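Local coordinates for protein glycoside Hydrolase (Bacteroides plebeius, PDB 5T3B) that probably hydrolyses glycosidic bonds in polysaccharides, as a glycoside hydrolase of family 50, whose characterised members include agarases, at residues Ser143-Asp146 with Asp147-Ala150; Asn177-Asn180 with Lys181-Ser185; Asp77-Leu80 with Gln81-Lys85; Trp224-Trp227 with Cys228-Tyr231; Met465-Ile468 with Asn469-Val472. All blocks are in the same frame, centred on the assembly; numbering follows the deposited sequence.

Contact 1: residues Ser143-Asp146 with Asp147-Ala150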
loop_
_atom_site.group_PDB
_atom_site.type_symbol
_atom_site.label_atom_id
_atom_site.label_comp_id
_atom_site.label_asym_id
_atom_site.label_seq_id
_atom_site.Cartn_x
_atom_site.Cartn_y
_atom_site.Cartn_z
ATOM N N SER A 143 -25.766 -8.171 -12.137
ATOM C CA SER A 143 -27.035 -7.625 -12.556
ATOM C C SER A 143 -27.236 -6.167 -12.194
ATOM O O SER A 143 -28.169 -5.532 -12.645
ATOM C CB SER A 143 -28.157 -8.492 -11.980
ATOM O OG SER A 143 -28.146 -8.420 -10.596
ATOM N N SER A 144 -26.326 -5.637 -11.381
ATOM C CA SER A 144 -26.434 -4.269 -10.850
ATOM C C SER A 144 -25.103 -3.949 -10.183
ATOM O O SER A 144 -24.305 -4.856 -9.913
ATOM C CB SER A 144 -27.517 -4.157 -9.816
ATOM O OG SER A 144 -27.288 -4.906 -8.663
ATOM N N VAL A 145 -24.913 -2.657 -9.855
ATOM C CA VAL A 145 -23.757 -2.265 -9.040
ATOM C C VAL A 145 -23.751 -2.943 -7.704
ATOM O O VAL A 145 -22.726 -3.469 -7.255
ATOM C CB VAL A 145 -23.663 -0.741 -8.967
ATOM C CG1 VAL A 145 -22.534 -0.337 -8.024
ATOM C CG2 VAL A 145 -23.461 -0.158 -10.376
ATOM N N ASP A 146 -24.919 -2.951 -7.041
ATOM C CA ASP A 146 -25.014 -3.675 -5.763
ATOM C C ASP A 146 -24.614 -5.150 -5.868
ATOM O O ASP A 146 -23.897 -5.696 -5.005
ATOM C CB ASP A 146 -26.447 -3.513 -5.230
ATOM C CG ASP A 146 -26.738 -4.330 -3.964
ATOM O OD1 ASP A 146 -26.118 -4.085 -2.927
ATOM O OD2 ASP A 146 -27.542 -5.295 -4.003
ATOM N N ASP A 147 -25.127 -5.796 -6.926
ATOM C CA ASP A 147 -24.779 -7.196 -7.137
ATOM C C ASP A 147 -23.269 -7.392 -7.295
ATOM O O ASP A 147 -22.713 -8.356 -6.810
ATOM C CB ASP A 147 -25.572 -7.733 -8.348
ATOM C CG ASP A 147 -25.492 -9.226 -8.523
ATOM O OD1 ASP A 147 -25.739 -9.963 -7.552
ATOM O OD2 ASP A 147 -25.219 -9.644 -9.684
ATOM N N TRP A 148 -22.657 -6.472 -8.023
ATOM C CA TRP A 148 -21.217 -6.490 -8.187
ATOM C C TRP A 148 -20.477 -6.390 -6.836
ATOM O O TRP A 148 -19.599 -7.191 -6.547
ATOM C CB TRP A 148 -20.807 -5.415 -9.164
ATOM C CG TRP A 148 -19.322 -5.166 -9.249
ATOM C CD1 TRP A 148 -18.365 -6.004 -9.747
ATOM C CD2 TRP A 148 -18.603 -3.995 -8.830
ATOM N NE1 TRP A 148 -17.127 -5.433 -9.674
ATOM C CE2 TRP A 148 -17.248 -4.216 -9.098
ATOM C CE3 TRP A 148 -19.007 -2.795 -8.222
ATOM C CZ2 TRP A 148 -16.288 -3.240 -8.817
ATOM C CZ3 TRP A 148 -18.066 -1.832 -7.919
ATOM C CH2 TRP A 148 -16.731 -2.087 -8.187
ATOM N N VAL A 149 -20.888 -5.451 -6.002
ATOM C CA VAL A 149 -20.225 -5.319 -4.694
ATOM C C VAL A 149 -20.467 -6.560 -3.851
ATOM O O VAL A 149 -19.560 -7.111 -3.220
ATOM C CB VAL A 149 -20.545 -4.035 -3.930
ATOM C CG1 VAL A 149 -19.682 -3.997 -2.689
ATOM C CG2 VAL A 149 -20.341 -2.809 -4.798
ATOM N N ALA A 150 -21.721 -7.035 -3.842
ATOM C CA ALA A 150 -22.044 -8.181 -2.987
ATOM C C ALA A 150 -21.300 -9.431 -3.398
ATOM O O ALA A 150 -20.745 -10.183 -2.564
ATOM C CB ALA A 150 -23.538 -8.382 -3.017
#

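Contact 2: residues Asn177-Asn180 with Lys181-Ser185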
loop_
_atom_site.group_PDB
_atom_site.type_symbol
_atom_site.label_atom_id
_atom_site.label_comp_id
_atom_site.label_asym_id
_atom_site.label_seq_id
_atom_site.Cartn_x
_atom_site.Cartn_y
_atom_site.Cartn_z
ATOM N N ASN A 177 -19.375 2.182 -0.600
ATOM C CA ASN A 177 -19.901 2.928 0.518
ATOM C C ASN A 177 -21.383 2.656 0.724
ATOM O O ASN A 177 -21.848 2.402 1.833
ATOM C CB ASN A 177 -19.572 4.416 0.316
ATOM C CG ASN A 177 -19.744 5.239 1.570
ATOM O OD1 ASN A 177 -20.827 5.747 1.860
ATOM N ND2 ASN A 177 -18.666 5.405 2.283
ATOM N N ASP A 178 -22.125 2.661 -0.377
ATOM C CA ASP A 178 -23.576 2.393 -0.335
ATOM C C ASP A 178 -23.808 0.956 0.155
ATOM O O ASP A 178 -24.703 0.678 1.004
ATOM C CB ASP A 178 -24.196 2.530 -1.734
ATOM C CG ASP A 178 -24.341 3.969 -2.203
ATOM O OD1 ASP A 178 -24.230 4.892 -1.385
ATOM O OD2 ASP A 178 -24.575 4.153 -3.415
ATOM N N TYR A 179 -23.058 0.004 -0.381
ATOM C CA TYR A 179 -23.189 -1.383 0.012
ATOM C C TYR A 179 -22.943 -1.593 1.508
ATOM O O TYR A 179 -23.689 -2.271 2.189
ATOM C CB TYR A 179 -22.284 -2.279 -0.836
ATOM C CG TYR A 179 -22.160 -3.690 -0.329
ATOM C CD1 TYR A 179 -23.046 -4.685 -0.716
ATOM C CD2 TYR A 179 -21.146 -3.995 0.556
ATOM C CE1 TYR A 179 -22.856 -5.989 -0.154
ATOM C CE2 TYR A 179 -20.924 -5.223 1.084
ATOM C CZ TYR A 179 -21.756 -6.205 0.738
ATOM O OH TYR A 179 -21.592 -7.487 1.313
ATOM N N ASN A 180 -21.884 -1.005 2.016
ATOM C CA ASN A 180 -21.538 -1.216 3.401
ATOM C C ASN A 180 -22.539 -0.656 4.370
ATOM O O ASN A 180 -22.703 -1.201 5.446
ATOM C CB ASN A 180 -20.156 -0.624 3.686
ATOM C CG ASN A 180 -19.022 -1.418 3.135
ATOM O OD1 ASN A 180 -19.165 -2.597 2.788
ATOM N ND2 ASN A 180 -17.868 -0.796 3.029
ATOM N N LYS A 181 -23.260 0.366 3.953
ATOM C CA LYS A 181 -24.277 0.951 4.839
ATOM C C LYS A 181 -25.394 -0.015 5.136
ATOM O O LYS A 181 -25.932 -0.029 6.245
ATOM C CB LYS A 181 -24.861 2.217 4.244
ATOM C CG LYS A 181 -23.960 3.400 4.386
ATOM C CD LYS A 181 -24.667 4.522 3.646
ATOM C CE LYS A 181 -24.043 5.826 3.716
ATOM N NZ LYS A 181 -24.766 6.624 2.704
ATOM N N SER A 182 -25.766 -0.862 4.169
ATOM C CA SER A 182 -26.876 -1.810 4.456
ATOM C C SER A 182 -26.495 -3.230 4.690
ATOM O O SER A 182 -27.309 -4.032 5.189
ATOM C CB SER A 182 -27.974 -1.727 3.450
ATOM O OG SER A 182 -27.363 -1.965 2.233
ATOM N N ALA A 183 -25.257 -3.586 4.356
ATOM C CA ALA A 183 -24.832 -4.989 4.379
ATOM C C ALA A 183 -24.453 -5.369 5.793
ATOM O O ALA A 183 -24.051 -4.520 6.590
ATOM C CB ALA A 183 -23.655 -5.227 3.446
ATOM N N SER A 184 -24.604 -6.637 6.103
ATOM C CA SER A 184 -24.097 -7.135 7.350
ATOM C C SER A 184 -22.644 -7.570 7.264
ATOM O O SER A 184 -21.994 -7.672 8.305
ATOM C CB SER A 184 -25.053 -8.221 7.903
ATOM O OG SER A 184 -25.172 -9.222 6.934
ATOM N N SER A 185 -22.118 -7.794 6.045
ATOM C CA SER A 185 -20.746 -8.146 5.866
ATOM C C SER A 185 -20.037 -7.090 4.942
ATOM O O SER A 185 -20.188 -7.070 3.722
ATOM C CB SER A 185 -20.611 -9.513 5.259
ATOM O OG SER A 185 -21.307 -10.437 6.064
HETATM O O HOH W 1 -22.841 6.466 0.239
HETATM O O HOH W 2 -25.935 -3.830 1.483
HETATM O O HOH W 3 -21.333 -3.409 6.454
#

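Contact 3: residues Asp77-Leu80 with Gln81-Lys85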
loop_
_atom_site.group_PDB
_atom_site.type_symbol
_atom_site.label_atom_id
_atom_site.label_comp_id
_atom_site.label_asym_id
_atom_site.label_seq_id
_atom_site.Cartn_x
_atom_site.Cartn_y
_atom_site.Cartn_z
ATOM N N ASP A 77 -14.248 -22.806 4.206
ATOM C CA ASP A 77 -15.127 -22.851 5.374
ATOM C C ASP A 77 -14.353 -22.769 6.683
ATOM O O ASP A 77 -14.774 -22.078 7.613
ATOM C CB ASP A 77 -16.076 -24.042 5.363
ATOM C CG ASP A 77 -17.069 -24.002 4.191
ATOM O OD1 ASP A 77 -17.327 -22.945 3.567
ATOM O OD2 ASP A 77 -17.590 -25.068 3.847
ATOM N N GLU A 78 -13.250 -23.491 6.771
ATOM C CA GLU A 78 -12.395 -23.380 7.935
ATOM C C GLU A 78 -11.971 -21.938 8.127
ATOM O O GLU A 78 -11.973 -21.413 9.236
ATOM C CB GLU A 78 -11.159 -24.329 7.833
ATOM C CG GLU A 78 -11.425 -25.842 7.912
ATOM C CD GLU A 78 -10.174 -26.695 7.704
ATOM O OE1 GLU A 78 -9.045 -26.147 7.548
ATOM O OE2 GLU A 78 -10.407 -27.937 7.733
ATOM N N TYR A 79 -11.556 -21.312 7.057
ATOM C CA TYR A 79 -11.139 -19.906 7.178
ATOM C C TYR A 79 -12.240 -18.989 7.664
ATOM O O TYR A 79 -12.106 -18.234 8.632
ATOM C CB TYR A 79 -10.660 -19.375 5.815
ATOM C CG TYR A 79 -10.357 -17.900 5.892
ATOM C CD1 TYR A 79 -9.334 -17.463 6.730
ATOM C CD2 TYR A 79 -11.120 -16.965 5.220
ATOM C CE1 TYR A 79 -9.059 -16.104 6.890
ATOM C CE2 TYR A 79 -10.856 -15.615 5.367
ATOM C CZ TYR A 79 -9.837 -15.192 6.226
ATOM O OH TYR A 79 -9.609 -13.834 6.407
ATOM N N LEU A 80 -13.396 -19.096 6.982
ATOM C CA LEU A 80 -14.490 -18.172 7.324
ATOM C C LEU A 80 -15.020 -18.381 8.735
ATOM O O LEU A 80 -15.495 -17.413 9.348
ATOM C CB LEU A 80 -15.601 -18.199 6.253
ATOM C CG LEU A 80 -15.114 -17.645 4.896
ATOM C CD1 LEU A 80 -16.200 -18.022 3.893
ATOM C CD2 LEU A 80 -14.829 -16.134 4.871
ATOM N N GLN A 81 -14.879 -19.571 9.285
ATOM C CA GLN A 81 -15.238 -19.804 10.667
ATOM C C GLN A 81 -14.266 -19.229 11.689
ATOM O O GLN A 81 -14.633 -19.119 12.862
ATOM C CB GLN A 81 -15.461 -21.332 10.953
ATOM C CG GLN A 81 -16.639 -21.915 10.181
ATOM C CD GLN A 81 -17.280 -23.036 10.904
ATOM O OE1 GLN A 81 -18.471 -23.017 11.136
ATOM N NE2 GLN A 81 -16.477 -23.972 11.348
ATOM N N SER A 82 -13.054 -18.845 11.225
ATOM C CA SER A 82 -11.998 -18.356 12.133
ATOM C C SER A 82 -11.887 -16.860 12.248
ATOM O O SER A 82 -11.202 -16.360 13.141
ATOM C CB SER A 82 -10.646 -18.879 11.691
ATOM O OG SER A 82 -10.138 -18.297 10.504
ATOM N N VAL A 83 -12.594 -16.171 11.353
ATOM C CA VAL A 83 -12.573 -14.739 11.288
ATOM C C VAL A 83 -13.945 -14.125 11.456
ATOM O O VAL A 83 -14.961 -14.797 11.192
ATOM C CB VAL A 83 -11.861 -14.195 10.025
ATOM C CG1 VAL A 83 -10.395 -14.572 9.966
ATOM C CG2 VAL A 83 -12.601 -14.618 8.777
ATOM N N ASN A 84 -13.977 -12.871 11.895
ATOM C CA ASN A 84 -15.214 -12.159 11.965
ATOM C C ASN A 84 -15.592 -11.443 10.665
ATOM O O ASN A 84 -14.951 -11.656 9.618
ATOM C CB ASN A 84 -15.263 -11.220 13.155
ATOM C CG ASN A 84 -14.332 -10.022 13.001
ATOM O OD1 ASN A 84 -13.820 -9.748 11.910
ATOM N ND2 ASN A 84 -14.187 -9.244 14.073
ATOM N N LYS A 85 -16.652 -10.631 10.684
ATOM C CA LYS A 85 -17.155 -10.034 9.457
ATOM C C LYS A 85 -16.149 -9.087 8.737
ATOM O O LYS A 85 -16.310 -8.810 7.565
ATOM C CB LYS A 85 -18.450 -9.318 9.734
ATOM C CG LYS A 85 -18.303 -8.066 10.529
ATOM C CD LYS A 85 -19.676 -7.492 10.772
ATOM C CE LYS A 85 -19.554 -6.253 11.535
ATOM N NZ LYS A 85 -20.889 -5.649 11.856
#

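Contact 4: residues Trp224-Trp227 with Cys228-Tyr231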
loop_
_atom_site.group_PDB
_atom_site.type_symbol
_atom_site.label_atom_id
_atom_site.label_comp_id
_atom_site.label_asym_id
_atom_site.label_seq_id
_atom_site.Cartn_x
_atom_site.Cartn_y
_atom_site.Cartn_z
ATOM N N TRP A 224 -1.387 26.280 3.015
ATOM C CA TRP A 224 -1.365 24.797 2.931
ATOM C C TRP A 224 -2.033 24.173 4.185
ATOM O O TRP A 224 -2.931 23.336 4.060
ATOM C CB TRP A 224 0.046 24.305 2.714
ATOM C CG TRP A 224 0.246 22.869 2.938
ATOM C CD1 TRP A 224 0.993 22.321 3.919
ATOM C CD2 TRP A 224 -0.310 21.736 2.209
ATOM N NE1 TRP A 224 0.988 20.955 3.853
ATOM C CE2 TRP A 224 0.175 20.569 2.820
ATOM C CE3 TRP A 224 -1.137 21.613 1.110
ATOM C CZ2 TRP A 224 -0.177 19.296 2.367
ATOM C CZ3 TRP A 224 -1.468 20.362 0.664
ATOM C CH2 TRP A 224 -0.998 19.236 1.295
ATOM N N ASP A 225 -1.548 24.567 5.375
ATOM C CA ASP A 225 -2.060 23.917 6.580
ATOM C C ASP A 225 -3.573 24.156 6.743
ATOM O O ASP A 225 -4.323 23.234 7.088
ATOM C CB ASP A 225 -1.377 24.437 7.842
ATOM C CG ASP A 225 0.028 23.978 8.069
ATOM O OD1 ASP A 225 0.576 23.227 7.335
ATOM O OD2 ASP A 225 0.703 24.543 9.012
ATOM N N GLU A 226 -3.997 25.393 6.516
ATOM C CA GLU A 226 -5.380 25.707 6.633
ATOM C C GLU A 226 -6.279 25.015 5.601
ATOM O O GLU A 226 -7.403 24.590 5.885
ATOM C CB GLU A 226 -5.635 27.218 6.586
ATOM C CG GLU A 226 -7.073 27.646 6.783
ATOM C CD GLU A 226 -7.805 27.073 8.020
ATOM O OE1 GLU A 226 -7.185 26.905 9.122
ATOM O OE2 GLU A 226 -9.034 26.749 7.834
ATOM N N TRP A 227 -5.763 24.937 4.379
ATOM C CA TRP A 227 -6.487 24.301 3.318
ATOM C C TRP A 227 -6.719 22.798 3.672
ATOM O O TRP A 227 -7.816 22.268 3.490
ATOM C CB TRP A 227 -5.776 24.427 1.956
ATOM C CG TRP A 227 -6.490 23.654 0.897
ATOM C CD1 TRP A 227 -7.530 24.074 0.152
ATOM C CD2 TRP A 227 -6.300 22.303 0.563
ATOM N NE1 TRP A 227 -7.981 23.080 -0.656
ATOM C CE2 TRP A 227 -7.252 21.971 -0.393
ATOM C CE3 TRP A 227 -5.407 21.331 0.971
ATOM C CZ2 TRP A 227 -7.363 20.658 -0.921
ATOM C CZ3 TRP A 227 -5.517 20.032 0.437
ATOM C CH2 TRP A 227 -6.499 19.720 -0.464
ATOM N N CYS A 228 -5.690 22.150 4.226
ATOM C CA CYS A 228 -5.894 20.762 4.606
ATOM C C CYS A 228 -7.053 20.614 5.601
ATOM O O CYS A 228 -7.861 19.674 5.540
ATOM C CB CYS A 228 -4.569 20.162 5.157
ATOM S SG CYS A 228 -3.310 19.826 3.963
ATOM N N LYS A 229 -7.073 21.509 6.608
ATOM C CA LYS A 229 -8.178 21.475 7.597
ATOM C C LYS A 229 -9.552 21.579 6.902
ATOM O O LYS A 229 -10.497 20.865 7.219
ATOM C CB LYS A 229 -7.965 22.542 8.660
ATOM C CG LYS A 229 -6.842 22.196 9.628
ATOM C CD LYS A 229 -6.470 23.272 10.589
ATOM C CE LYS A 229 -5.393 22.812 11.541
ATOM N NZ LYS A 229 -5.128 23.875 12.522
ATOM N N GLU A 230 -9.682 22.532 6.003
ATOM C CA GLU A 230 -10.914 22.752 5.274
ATOM C C GLU A 230 -11.282 21.542 4.443
ATOM O O GLU A 230 -12.427 21.131 4.424
ATOM C CB GLU A 230 -10.826 24.023 4.444
ATOM C CG GLU A 230 -10.735 25.265 5.310
ATOM C CD GLU A 230 -10.529 26.547 4.537
ATOM O OE1 GLU A 230 -10.643 26.527 3.272
ATOM O OE2 GLU A 230 -10.236 27.603 5.194
ATOM N N TYR A 231 -10.266 20.948 3.780
ATOM C CA TYR A 231 -10.555 19.821 2.888
ATOM C C TYR A 231 -11.061 18.647 3.691
ATOM O O TYR A 231 -12.024 18.002 3.295
ATOM C CB TYR A 231 -9.303 19.491 2.088
ATOM C CG TYR A 231 -9.581 18.554 0.918
ATOM C CD1 TYR A 231 -10.457 18.897 -0.096
ATOM C CD2 TYR A 231 -8.909 17.342 0.804
ATOM C CE1 TYR A 231 -10.678 18.048 -1.204
ATOM C CE2 TYR A 231 -9.128 16.484 -0.261
ATOM C CZ TYR A 231 -9.980 16.840 -1.259
ATOM O OH TYR A 231 -10.200 16.028 -2.325
#

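Contact 5: residues Met465-Ile468 with Asn469-Val472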
loop_
_atom_site.group_PDB
_atom_site.type_symbol
_atom_site.label_atom_id
_atom_site.label_comp_id
_atom_site.label_asym_id
_atom_site.label_seq_id
_atom_site.Cartn_x
_atom_site.Cartn_y
_atom_site.Cartn_z
ATOM N N MET A 465 -2.882 -17.473 -3.333
ATOM C CA MET A 465 -3.223 -16.346 -2.466
ATOM C C MET A 465 -3.991 -16.795 -1.244
ATOM O O MET A 465 -3.710 -16.370 -0.126
ATOM C CB MET A 465 -4.062 -15.295 -3.196
ATOM C CG MET A 465 -3.321 -14.583 -4.289
ATOM S SD MET A 465 -4.542 -13.551 -5.193
ATOM C CE MET A 465 -3.572 -12.165 -5.694
ATOM N N SER A 466 -4.973 -17.689 -1.465
ATOM C CA SER A 466 -5.858 -18.178 -0.387
ATOM C C SER A 466 -5.013 -18.865 0.669
ATOM O O SER A 466 -5.236 -18.699 1.881
ATOM C CB SER A 466 -6.881 -19.180 -0.951
ATOM O OG SER A 466 -7.782 -18.586 -1.858
ATOM N N ASP A 467 -4.058 -19.721 0.241
ATOM C CA ASP A 467 -3.295 -20.496 1.185
ATOM C C ASP A 467 -2.532 -19.583 2.171
ATOM O O ASP A 467 -2.455 -19.858 3.367
ATOM C CB ASP A 467 -2.332 -21.445 0.465
ATOM C CG ASP A 467 -3.064 -22.573 -0.244
ATOM O OD1 ASP A 467 -4.201 -22.966 0.169
ATOM O OD2 ASP A 467 -2.416 -23.077 -1.188
ATOM N N ILE A 468 -1.993 -18.465 1.650
ATOM C CA ILE A 468 -1.404 -17.458 2.542
ATOM C C ILE A 468 -2.459 -16.721 3.374
ATOM O O ILE A 468 -2.384 -16.625 4.598
ATOM C CB ILE A 468 -0.540 -16.442 1.760
ATOM C CG1 ILE A 468 0.662 -17.116 1.126
ATOM C CG2 ILE A 468 -0.205 -15.199 2.602
ATOM C CD1 ILE A 468 1.773 -17.364 2.114
ATOM N N ASN A 469 -3.423 -16.167 2.664
ATOM C CA ASN A 469 -4.337 -15.209 3.278
ATOM C C ASN A 469 -5.148 -15.836 4.387
ATOM O O ASN A 469 -5.430 -15.208 5.407
ATOM C CB ASN A 469 -5.284 -14.625 2.251
ATOM C CG ASN A 469 -4.587 -13.725 1.278
ATOM O OD1 ASN A 469 -3.445 -13.338 1.406
ATOM N ND2 ASN A 469 -5.364 -13.340 0.256
ATOM N N TRP A 470 -5.520 -17.108 4.197
ATOM C CA TRP A 470 -6.276 -17.806 5.250
ATOM C C TRP A 470 -5.444 -18.043 6.516
ATOM O O TRP A 470 -5.984 -18.270 7.583
ATOM C CB TRP A 470 -6.677 -19.188 4.772
ATOM C CG TRP A 470 -7.665 -19.260 3.663
ATOM C CD1 TRP A 470 -8.519 -18.291 3.209
ATOM C CD2 TRP A 470 -7.926 -20.422 2.859
ATOM N NE1 TRP A 470 -9.300 -18.792 2.211
ATOM C CE2 TRP A 470 -8.952 -20.091 1.955
ATOM C CE3 TRP A 470 -7.354 -21.710 2.809
ATOM C CZ2 TRP A 470 -9.425 -21.023 0.996
ATOM C CZ3 TRP A 470 -7.805 -22.598 1.857
ATOM C CH2 TRP A 470 -8.805 -22.266 0.974
ATOM N N ASN A 471 -4.132 -18.064 6.349
ATOM C CA ASN A 471 -3.181 -18.523 7.361
ATOM C C ASN A 471 -2.321 -17.409 7.979
ATOM O O ASN A 471 -1.434 -17.709 8.779
ATOM C CB ASN A 471 -2.298 -19.657 6.787
ATOM C CG ASN A 471 -3.096 -20.895 6.610
ATOM O OD1 ASN A 471 -3.550 -21.276 5.491
ATOM N ND2 ASN A 471 -3.432 -21.466 7.701
ATOM N N VAL A 472 -2.573 -16.140 7.628
ATOM C CA VAL A 472 -1.702 -15.106 8.112
ATOM C C VAL A 472 -1.540 -15.096 9.635
ATOM O O VAL A 472 -0.450 -14.822 10.157
ATOM C CB VAL A 472 -2.039 -13.691 7.595
ATOM C CG1 VAL A 472 -1.814 -13.594 6.106
ATOM C CG2 VAL A 472 -3.473 -13.283 7.972
#

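Contact 1: residues Ser143-Asp146 with Asp147-Ala150
Ser-144 and Asp-147 meet where helix 145-158 starts, and the side-chain bonds come first. Ser-144 OG accepts from Asp-147 N at 2.9 Å in a nearly straight bond; its chi1 of 64° puts OG between its own N and carbonyl carbon, turned toward the first turn of the helix. Asp-147 reaches back in return: OD2 takes the N-H of Ser-143 at 2.9 Å, on the anti side of the carboxylate and 23° out of its plane. The same OD2 forms a salt bridge with Lys-151, one turn further on, so a single oxygen gathers a backbone N-H and an ammonium.

Backbone bonds carry the helix onward. Ser-144 O accepts from Trp-148 N at 3.0 Å, Val-145 O from Val-149 N at 3.0 Å, and Asp-146 O from Ala-150 N at 2.8 Å.

Apolar contact is slight here. Val-145 CG1 stands 4.3 Å from Trp-148 CE3, while Val-145 O lies at the edge of the indole. That buried ring belongs mostly to its surroundings: it stacks on Phe-129 and gives its NE1 proton to Tyr-440 OH.

Together this is a serine N-cap of an alpha-helix. Asp-147, in the N3 position, accepts from Ser-143 N, the residue before the cap, so this is not a full capping box.

Contact 2: residues Asn177-Asn180 with Lys181-Ser185
Tyr-179 turns one face of its ring to Ala-183, whose CB sits 3.4 Å above the plane, displaced toward the rim, in a CH-pi contact. Val-149 of helix 145-158 covers the opposite face, with Ala-150 at its rim, and Ser-185 O comes in at the edge. This is the C-terminal end of helix 169-182, the helix of a beta-alpha-beta crossover between strands 163-165 and 188-190. With CG anti to its backbone N (chi1 169°), the ring runs along the departing chain instead of out from the helix.

The backbone bonds are bent near the end of the helix. Lys-181 N bonds to Asn-177 O at 3.3 Å, and Ala-183 N closes the last turn on Tyr-179 O at 3.0 Å. Ala-183 then leaves helical geometry, and the chain passes over the ring.

At the other end of the contact one water joins three side chains. It donates to Asn-177 OD1 and to Asp-178 OD1, each at 2.7 Å, and accepts from Lys-181 NZ at 3.1 Å, bridging charges that do not touch directly. Asn-177 ND2 bonds instead to Met-239 O, and Asp-178 OD2 makes a salt bridge with Lys-174.

A phenylalanine in place of Tyr-179 would probably keep the packing on the ring faces but leave the carbonyl of Ser-185 without its donor and the exit of the chain less firmly fixed. That donor is Tyr-179 OH, 2.8 Å from Ser-185 O and in the plane of its carbonyl.

Contact 3: residues Asp77-Leu80 with Gln81-Lys85
Gln-81 N bonds to Asp-77 O at 3.0 Å, a regular alpha-helical link, but the next turn tightens. Ser-82 N turns to Tyr-79 O, three residues back, at 2.8 Å, approaching from above the carbonyl plane. Beyond this Val-83 is extended (psi 156°) and gives Tyr-79 O only a weak bond.

Tyr-79 O has a second firm donor in Ser-82 OG, at 2.7 Å, in the carbonyl plane and on a lone pair. Chi1 of 72° sets OG between the backbone N and the carbonyl carbon, which turns it back to the carbonyl that its own N-H already uses.

The change of direction brings Val-83 over the Tyr-79 ring. Its CG2 makes a CH-pi contact with that face, 4.2 Å from the centroid, while CG1 reaches Tyr-79 CE1 at 3.7 Å. Both methyls also touch the phenol oxygen from this same face.

Trp-470 stacks on the other face of the tyrosine. The hydroxyl of Tyr-79 bonds to His-162 and to Arg-124, so the short helix 76-82 is tied to the chain next to helix 459-469 and, through Arg-124, to strand 120-126.

Contact 4: residues Trp224-Trp227 with Cys228-Tyr231
Trp-227 carries this contact, and its atoms can be followed outward along helix 224-232. CB lies 3.2 Å from Cys-228 N. Beyond it, CE3 lies near the same N and comes 4.0 Å from Cys-228 SG, which stands at the edge of the six-membered ring. At the far side of the indole, CZ2 and CH2 lie against Tyr-231: CZ2 is 3.6 Å from Tyr-231 CG, and CH2 approaches the same ring from over its face. The two side chains run next to each other in the same direction, as an offset stack with planes 19° apart and centroids 4.8 Å apart. Tyr-231 CB adds a CH-pi contact to the indole face. Phe-199 of helix 195-203 meets Trp-227 edge-to-face. With an alanine in place of Trp-227 the indole is gone, which is likely to leave Tyr-231 without its stacking partner and open a gap toward Phe-199.

Cys-228 has a closer aromatic partner one turn back. With SG anti to the carbonyl carbon (chi1 -73°), the sulfur sits over the six-membered ring of Trp-224, 3.5 Å from its centroid and close to the ring normal. Trp-224 NE1 is held by Lys-313 O of helix 300-324.

On the exposed side Glu-226 bends at chi2 to bring OE2 within 3.0 Å of Glu-230 OE2, with the carboxylate planes 61° apart. Two carboxylates this close would probably repel if both were ionised, which may raise the pKa of one; Lys-229, whose NZ is 5.0 Å from Glu-226 OE1, may ease this.

Contact 5: residues Met465-Ile468 with Asn469-Val472
Ser-466 and Trp-470 form the tight part of this contact. The carbonyl oxygen of Ser-466 stands 3.0 Å above the plane of the Trp-470 indole, displaced toward its rim, and also accepts from Trp-470 N at 2.8 Å. Further along the same side, Ser-466 CB lies 3.9 Å from the centroid of the six-membered ring, over its face, as a CH-pi contact. Chi1 of -67° leaves the Trp-470 CG beside its own backbone N, which folds the indole back along the last turn. Asn-469 N continues the helix with a straight bond to Met-465 O at 2.8 Å. The following step is different: Asn-471 N reaches Ile-468 O at 2.9 Å from above the carbonyl plane, an i to i-3 bond where the chain leaves the i to i-4 pattern.

Helix 459-469 packs on helix 412-427 and strand 432-437, while Val-472 just beyond it rests on strand 120-126, which pairs in parallel with 432-437; this fits the beta/alpha barrel expected of the family. The Asn-469 amide is held at both ends, OD1 by Tyr-419 OH and ND2 by Ile-159 O, and its backbone O takes a bond from Arg-124.

Elsewhere the fit between the two segments is looser. Ile-468 CG2 and Val-472 CG1 are 4.2 Å apart, both resting on Trp-435, and Asp-467 OD1 comes only to 4.0 Å from Trp-470 CZ3. The Asp-467 carboxylate is held instead by Lys-463 and Gln-71. Trp-470 is partly open to solvent, though its NE1 proton goes to Glu-158 O.

Overall arrangement
Contacts 1, 2, 3 and 5 form a touching chain (1-2, 2-3, 3-5), and contact 4 stands apart. Contacts 1 and 2 have centres 12 Å apart and meet where Val-149 CG1 lies 3.4 Å from Tyr-179 CG, so successive helices pack start against end. Contacts 3 and 5, also 12 Å apart between centres, join through Tyr-79 CG and Trp-470 CD1 at 3.3 Å, although nearly 400 residues separate them in the chain. Lys-85 CD touches Ser-184 O at 3.4 Å and links contacts 3 and 2. Contact 4 has its centre 40 Å from that of contact 5, on the opposite side of the chain's centre. All five lie about 18 to 26 Å from that centre.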